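Local coordinates for protein metallo-beta-lactamase (Chryseobacterium indologenes, PDB 3L6N) that hydrolyses the beta-lactam ring of penicillins, cephalosporins and carbapenems with two zinc ions, conferring antibiotic resistance, at residues A[71-76]-A[115-120]; A[102-107]-A[139-144]. All blocks are in the same frame, centred on the assembly; numbering follows the deposited sequence.

Interaction 1. Residues A[71-76]-A[115-120]; sequences AVFATH and EIIKTG. With ZN (zinc ion), chain B.
Apolar contact between Ile117 and Phe73 joins the two segments of this part of the alpha-beta/beta-alpha sandwich of the metallo-beta-lactamases. The CD1 methyl at the end of the long branch of Ile117 lies 3.9 Å from CD2 of the Phe73 ring, and CG1 of Ile117 follows at 4.1 Å from the same CD2, so the end of the branch meets the ring at CD2, obliquely. The bond from CA to CB of Ile117 is directed toward segment 71-76, and its branch is extended (chi2 175°), which carries CD1 inward. On Phe73 the CA-CB bond does not aim at Ile117; CG stands anti to the carbonyl carbon (chi1 -77°), and this swings the ring within range of the methyl.

A second, looser touch is made with backbone: the carbonyl O of Ala74 is 4.1 Å from Ile117 CD1, a van der Waals approach.

The aromatic surroundings of Phe73 belong to both sheets. Tyr96, from the neighbouring strand 94-97, stacks on its ring, while Phe130 and Tyr123 of the second sheet meet it edge-to-face. Ile117 also touches Tyr96 and Val132, which places the pair in the hydrophobic layer between the sheets.

Metal coordination begins three residues after Phe73. His76 binds one zinc through NE2 at 2.1 Å, in a site completed by His78, His139 and a water 1.9 Å from the metal.

No hydrogen bond crosses between the segments, and the nearest pair of CA atoms, those of Phe73 and Ile117, is 8.4 Å apart. Ile117 therefore bridges the gap with its side chain, against the Phe73 ring and the Ala74 carbonyl: the chemistry is dispersion and exclusion of water, while the zinc ligand His76 lies outside this apolar contact.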
loop_
_atom_site.group_PDB
_atom_site.type_symbol
_atom_site.label_atom_id
_atom_site.label_comp_id
_atom_site.label_asym_id
_atom_site.label_seq_id
_atom_site.Cartn_x
_atom_site.Cartn_y
_atom_site.Cartn_z
ATOM N N ALA A 71 13.656 1.477 -3.217
ATOM C CA ALA A 71 13.098 1.085 -1.922
ATOM C C ALA A 71 11.692 0.540 -2.105
ATOM O O ALA A 71 10.953 0.986 -2.999
ATOM C CB ALA A 71 13.088 2.258 -0.963
ATOM N N VAL A 72 11.327 -0.424 -1.265
ATOM C CA VAL A 72 9.970 -0.985 -1.282
ATOM C C VAL A 72 9.465 -0.972 0.148
ATOM O O VAL A 72 10.120 -1.534 1.039
ATOM C CB VAL A 72 9.980 -2.433 -1.812
ATOM C CG1 VAL A 72 8.582 -3.068 -1.718
ATOM C CG2 VAL A 72 10.497 -2.475 -3.254
ATOM N N PHE A 73 8.329 -0.315 0.372
ATOM C CA PHE A 73 7.666 -0.298 1.683
ATOM C C PHE A 73 6.399 -1.148 1.638
ATOM O O PHE A 73 5.592 -0.989 0.732
ATOM C CB PHE A 73 7.291 1.137 2.076
ATOM C CG PHE A 73 8.447 1.961 2.560
ATOM C CD1 PHE A 73 9.420 2.429 1.675
ATOM C CD2 PHE A 73 8.543 2.295 3.910
ATOM C CE1 PHE A 73 10.489 3.204 2.122
ATOM C CE2 PHE A 73 9.615 3.075 4.375
ATOM C CZ PHE A 73 10.590 3.530 3.473
ATOM N N ALA A 74 6.232 -2.028 2.623
ATOM C CA ALA A 74 5.034 -2.881 2.708
ATOM C C ALA A 74 4.084 -2.343 3.755
ATOM O O ALA A 74 4.514 -2.020 4.870
ATOM C CB ALA A 74 5.438 -4.320 3.075
ATOM N N THR A 75 2.798 -2.254 3.411
ATOM C CA THR A 75 1.808 -1.741 4.357
ATOM C C THR A 75 1.082 -2.829 5.159
ATOM O O THR A 75 0.281 -2.522 6.046
ATOM C CB THR A 75 0.802 -0.745 3.731
ATOM O OG1 THR A 75 -0.014 -1.424 2.771
ATOM C CG2 THR A 75 1.525 0.429 3.077
ATOM N N HIS A 76 1.345 -4.088 4.817
ATOM C CA HIS A 76 1.149 -5.249 5.711
ATOM C C HIS A 76 1.694 -6.511 5.040
ATOM O O HIS A 76 2.337 -6.414 3.979
ATOM C CB HIS A 76 -0.296 -5.407 6.296
ATOM C CG HIS A 76 -1.384 -5.677 5.297
ATOM N ND1 HIS A 76 -1.989 -4.678 4.563
ATOM C CD2 HIS A 76 -2.057 -6.815 5.008
ATOM C CE1 HIS A 76 -2.942 -5.203 3.810
ATOM N NE2 HIS A 76 -3.004 -6.498 4.062
ATOM N N GLU A 115 15.103 -3.622 6.180
ATOM C CA GLU A 115 15.033 -2.455 7.049
ATOM C C GLU A 115 13.731 -2.450 7.834
ATOM O O GLU A 115 12.701 -2.902 7.342
ATOM C CB GLU A 115 15.139 -1.141 6.254
ATOM C CG GLU A 115 15.984 -1.185 4.978
ATOM C CD GLU A 115 17.451 -1.480 5.225
ATOM O OE1 GLU A 115 18.027 -2.284 4.456
ATOM O OE2 GLU A 115 18.021 -0.908 6.178
ATOM N N ILE A 116 13.776 -1.900 9.043
ATOM C CA ILE A 116 12.620 -1.881 9.936
ATOM C C ILE A 116 11.994 -0.499 9.999
ATOM O O ILE A 116 12.659 0.488 10.348
ATOM C CB ILE A 116 13.010 -2.324 11.380
ATOM C CG1 ILE A 116 13.794 -3.639 11.349
ATOM C CG2 ILE A 116 11.777 -2.378 12.302
ATOM C CD1 ILE A 116 13.104 -4.772 10.645
ATOM N N ILE A 117 10.705 -0.429 9.678
ATOM C CA ILE A 117 9.977 0.837 9.689
ATOM C C ILE A 117 9.847 1.400 11.104
ATOM O O ILE A 117 9.462 0.690 12.039
ATOM C CB ILE A 117 8.565 0.696 9.063
ATOM C CG1 ILE A 117 8.694 0.375 7.566
ATOM C CG2 ILE A 117 7.713 1.963 9.309
ATOM C CD1 ILE A 117 7.358 0.088 6.884
ATOM N N LYS A 118 10.181 2.679 11.250
ATOM C CA LYS A 118 9.850 3.415 12.466
ATOM C C LYS A 118 8.579 4.210 12.208
ATOM O O LYS A 118 8.567 5.160 11.420
ATOM C CB LYS A 118 10.991 4.355 12.869
ATOM C CG LYS A 118 12.270 3.663 13.260
ATOM C CD LYS A 118 13.253 4.685 13.799
ATOM C CE LYS A 118 14.401 4.007 14.509
ATOM N NZ LYS A 118 15.378 5.026 14.998
ATOM N N THR A 119 7.492 3.796 12.843
ATOM C CA THR A 119 6.214 4.423 12.567
ATOM C C THR A 119 6.130 5.824 13.165
ATOM O O THR A 119 6.695 6.095 14.229
ATOM C CB THR A 119 5.022 3.559 13.006
ATOM O OG1 THR A 119 5.158 3.217 14.394
ATOM C CG2 THR A 119 4.950 2.291 12.164
ATOM N N GLY A 120 5.455 6.715 12.453
ATOM C CA GLY A 120 5.209 8.057 12.950
ATOM C C GLY A 120 6.372 9.008 12.766
ATOM O O GLY A 120 6.271 10.173 13.147
HETATM ZN ZN ZN B . -4.546 -7.776 3.437
HETATM O O HOH W 1 -4.746 -7.576 1.548
#

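Interaction 2. Residues A[102-107]-A[139-144]; sequences NEFLKK and HTADNV. With ZN (zinc ion), chain B.
Phe104 reaches from helix 99-107 to Asp142 and Ala141 in the loop of the metallo-beta-lactamase alpha-beta/beta-alpha fold that joins strands 128-133 and 145-148 and carries the zinc ligand His139. Both partners sit at the edge of its ring, near the ring plane. CE1 of Phe104 is 3.5 Å from Asp142 OD1, so the slightly positive C-H rim of the ring faces a carboxylate oxygen, and the carboxylate plane is turned 69° from the ring plane. Asp142 CG lies between the backbone N and the carbonyl carbon (chi1 66°), which brings the carboxylate against the ring edge. Phe104 CZ lies 4.0 Å from the Ala141 CB methyl.

Within the loop, Thr140 OG1 donates to Asp142 OD1 over 2.7 Å, arriving on the anti side and 31° out of the carboxylate plane. Asp142 OD2 is hydrogen-bonded to Thr101 OG1, one residue before Asn102 in the same helix, and more weakly to Ser77 N. These bonds fix the rotation of the group beside the ring.

Farther out, His139 NE2 binds zinc at 2.0 Å. Thr140 N donates to Asn143 OD1 over 3.1 Å in a nearly straight bond, the nitrogen standing above the side-chain carbonyl plane.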
loop_
_atom_site.group_PDB
_atom_site.type_symbol
_atom_site.label_atom_id
_atom_site.label_comp_id
_atom_site.label_asym_id
_atom_site.label_seq_id
_atom_site.Cartn_x
_atom_site.Cartn_y
_atom_site.Cartn_z
ATOM N N ASN A 102 6.987 -8.149 9.696
ATOM C CA ASN A 102 8.038 -9.146 9.565
ATOM C C ASN A 102 7.749 -10.409 10.351
ATOM O O ASN A 102 8.046 -11.490 9.877
ATOM C CB ASN A 102 9.403 -8.568 9.953
ATOM C CG ASN A 102 10.023 -7.771 8.824
ATOM O OD1 ASN A 102 9.773 -8.046 7.648
ATOM N ND2 ASN A 102 10.837 -6.782 9.170
ATOM N N GLU A 103 7.170 -10.270 11.541
ATOM C CA GLU A 103 6.803 -11.432 12.344
ATOM C C GLU A 103 5.779 -12.290 11.613
ATOM O O GLU A 103 5.855 -13.517 11.650
ATOM C CB GLU A 103 6.245 -10.989 13.686
ATOM C CG GLU A 103 7.313 -10.576 14.670
ATOM C CD GLU A 103 6.770 -9.704 15.782
ATOM O OE1 GLU A 103 5.536 -9.513 15.873
ATOM O OE2 GLU A 103 7.593 -9.204 16.575
ATOM N N PHE A 104 4.828 -11.641 10.936
ATOM C CA PHE A 104 3.837 -12.364 10.142
ATOM C C PHE A 104 4.461 -13.036 8.916
ATOM O O PHE A 104 4.148 -14.178 8.609
ATOM C CB PHE A 104 2.711 -11.430 9.686
ATOM C CG PHE A 104 1.708 -11.078 10.763
ATOM C CD1 PHE A 104 0.773 -10.075 10.519
ATOM C CD2 PHE A 104 1.680 -11.734 11.997
ATOM C CE1 PHE A 104 -0.188 -9.733 11.462
ATOM C CE2 PHE A 104 0.719 -11.396 12.972
ATOM C CZ PHE A 104 -0.222 -10.388 12.699
ATOM N N LEU A 105 5.336 -12.317 8.211
ATOM C CA LEU A 105 6.018 -12.878 7.050
ATOM C C LEU A 105 6.813 -14.124 7.427
ATOM O O LEU A 105 6.718 -15.152 6.764
ATOM C CB LEU A 105 6.932 -11.833 6.401
ATOM C CG LEU A 105 6.224 -10.684 5.677
ATOM C CD1 LEU A 105 7.216 -9.552 5.393
ATOM C CD2 LEU A 105 5.540 -11.170 4.400
ATOM N N LYS A 106 7.572 -14.023 8.513
ATOM C CA LYS A 106 8.375 -15.144 8.991
ATOM C C LYS A 106 7.490 -16.343 9.383
ATOM O O LYS A 106 7.770 -17.483 8.996
ATOM C CB LYS A 106 9.249 -14.681 10.157
ATOM C CG LYS A 106 10.265 -15.697 10.650
ATOM C CD LYS A 106 11.322 -16.023 9.594
ATOM C CE LYS A 106 12.580 -16.641 10.218
ATOM N NZ LYS A 106 12.320 -17.905 10.975
ATOM N N LYS A 107 6.427 -16.075 10.139
ATOM C CA LYS A 107 5.453 -17.104 10.543
ATOM C C LYS A 107 4.864 -17.814 9.319
ATOM O O LYS A 107 4.631 -19.038 9.330
ATOM C CB LYS A 107 4.346 -16.458 11.393
ATOM C CG LYS A 107 3.143 -17.335 11.739
ATOM C CD LYS A 107 3.490 -18.402 12.749
ATOM C CE LYS A 107 2.226 -18.962 13.405
ATOM N NZ LYS A 107 1.434 -19.770 12.417
ATOM N N HIS A 139 -8.097 -4.263 9.204
ATOM C CA HIS A 139 -8.042 -5.299 8.185
ATOM C C HIS A 139 -7.103 -6.432 8.621
ATOM O O HIS A 139 -7.409 -7.597 8.411
ATOM C CB HIS A 139 -7.587 -4.693 6.853
ATOM C CG HIS A 139 -7.164 -5.712 5.840
ATOM N ND1 HIS A 139 -8.056 -6.516 5.162
ATOM C CD2 HIS A 139 -5.931 -6.071 5.410
ATOM C CE1 HIS A 139 -7.395 -7.317 4.348
ATOM N NE2 HIS A 139 -6.103 -7.065 4.475
ATOM N N THR A 140 -5.956 -6.062 9.193
ATOM C CA THR A 140 -5.073 -7.002 9.883
ATOM C C THR A 140 -4.528 -6.334 11.145
ATOM O O THR A 140 -4.776 -5.142 11.388
ATOM C CB THR A 140 -3.867 -7.380 9.011
ATOM O OG1 THR A 140 -3.223 -6.176 8.577
ATOM C CG2 THR A 140 -4.297 -8.217 7.799
ATOM N N ALA A 141 -3.762 -7.083 11.941
ATOM C CA ALA A 141 -3.181 -6.523 13.160
ATOM C C ALA A 141 -2.010 -5.592 12.857
ATOM O O ALA A 141 -1.634 -4.762 13.691
ATOM C CB ALA A 141 -2.734 -7.647 14.103
ATOM N N ASP A 142 -1.428 -5.737 11.665
ATOM C CA ASP A 142 -0.200 -5.023 11.305
ATOM C C ASP A 142 -0.399 -3.903 10.282
ATOM O O ASP A 142 0.566 -3.248 9.878
ATOM C CB ASP A 142 0.877 -6.006 10.798
ATOM C CG ASP A 142 0.490 -6.691 9.479
ATOM O OD1 ASP A 142 -0.702 -6.996 9.280
ATOM O OD2 ASP A 142 1.395 -6.946 8.646
ATOM N N ASN A 143 -1.629 -3.696 9.832
ATOM C CA ASN A 143 -1.833 -2.703 8.771
ATOM C C ASN A 143 -1.376 -1.300 9.158
ATOM O O ASN A 143 -1.636 -0.835 10.272
ATOM C CB ASN A 143 -3.261 -2.714 8.181
ATOM C CG ASN A 143 -4.382 -2.591 9.223
ATOM O OD1 ASN A 143 -5.506 -2.991 8.934
ATOM N ND2 ASN A 143 -4.106 -2.009 10.390
ATOM N N VAL A 144 -0.676 -0.654 8.232
ATOM C CA VAL A 144 -0.214 0.718 8.414
ATOM C C VAL A 144 -0.683 1.560 7.232
ATOM O O VAL A 144 -1.046 1.020 6.189
ATOM C CB VAL A 144 1.325 0.809 8.557
ATOM C CG1 VAL A 144 1.776 0.177 9.870
ATOM C CG2 VAL A 144 2.041 0.149 7.357
HETATM ZN ZN ZN B . -4.546 -7.776 3.437
HETATM O O HOH W 1 -4.746 -7.576 1.548
#

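The two interactions converge on one zinc ion: His76 from the 71-76 segment and His139 from the 139-144 segment are both ligands, and their NE2 atoms stand 3.2 Å apart around the metal and its shared water. Asp80, Cys158 and His200 bind the other zinc. The two loops are also tied by Val144 N, which lies 3.0 Å from Thr75 O in a probable backbone hydrogen bond, and Asp142 OD2 packs 3.3 Å from His76 CB. Elsewhere, Ile116 CD1 lies 3.4 Å from Asn102 ND2. The centres of interactions 1 and 2 are about 12 Å apart, and interaction 1 is the more buried.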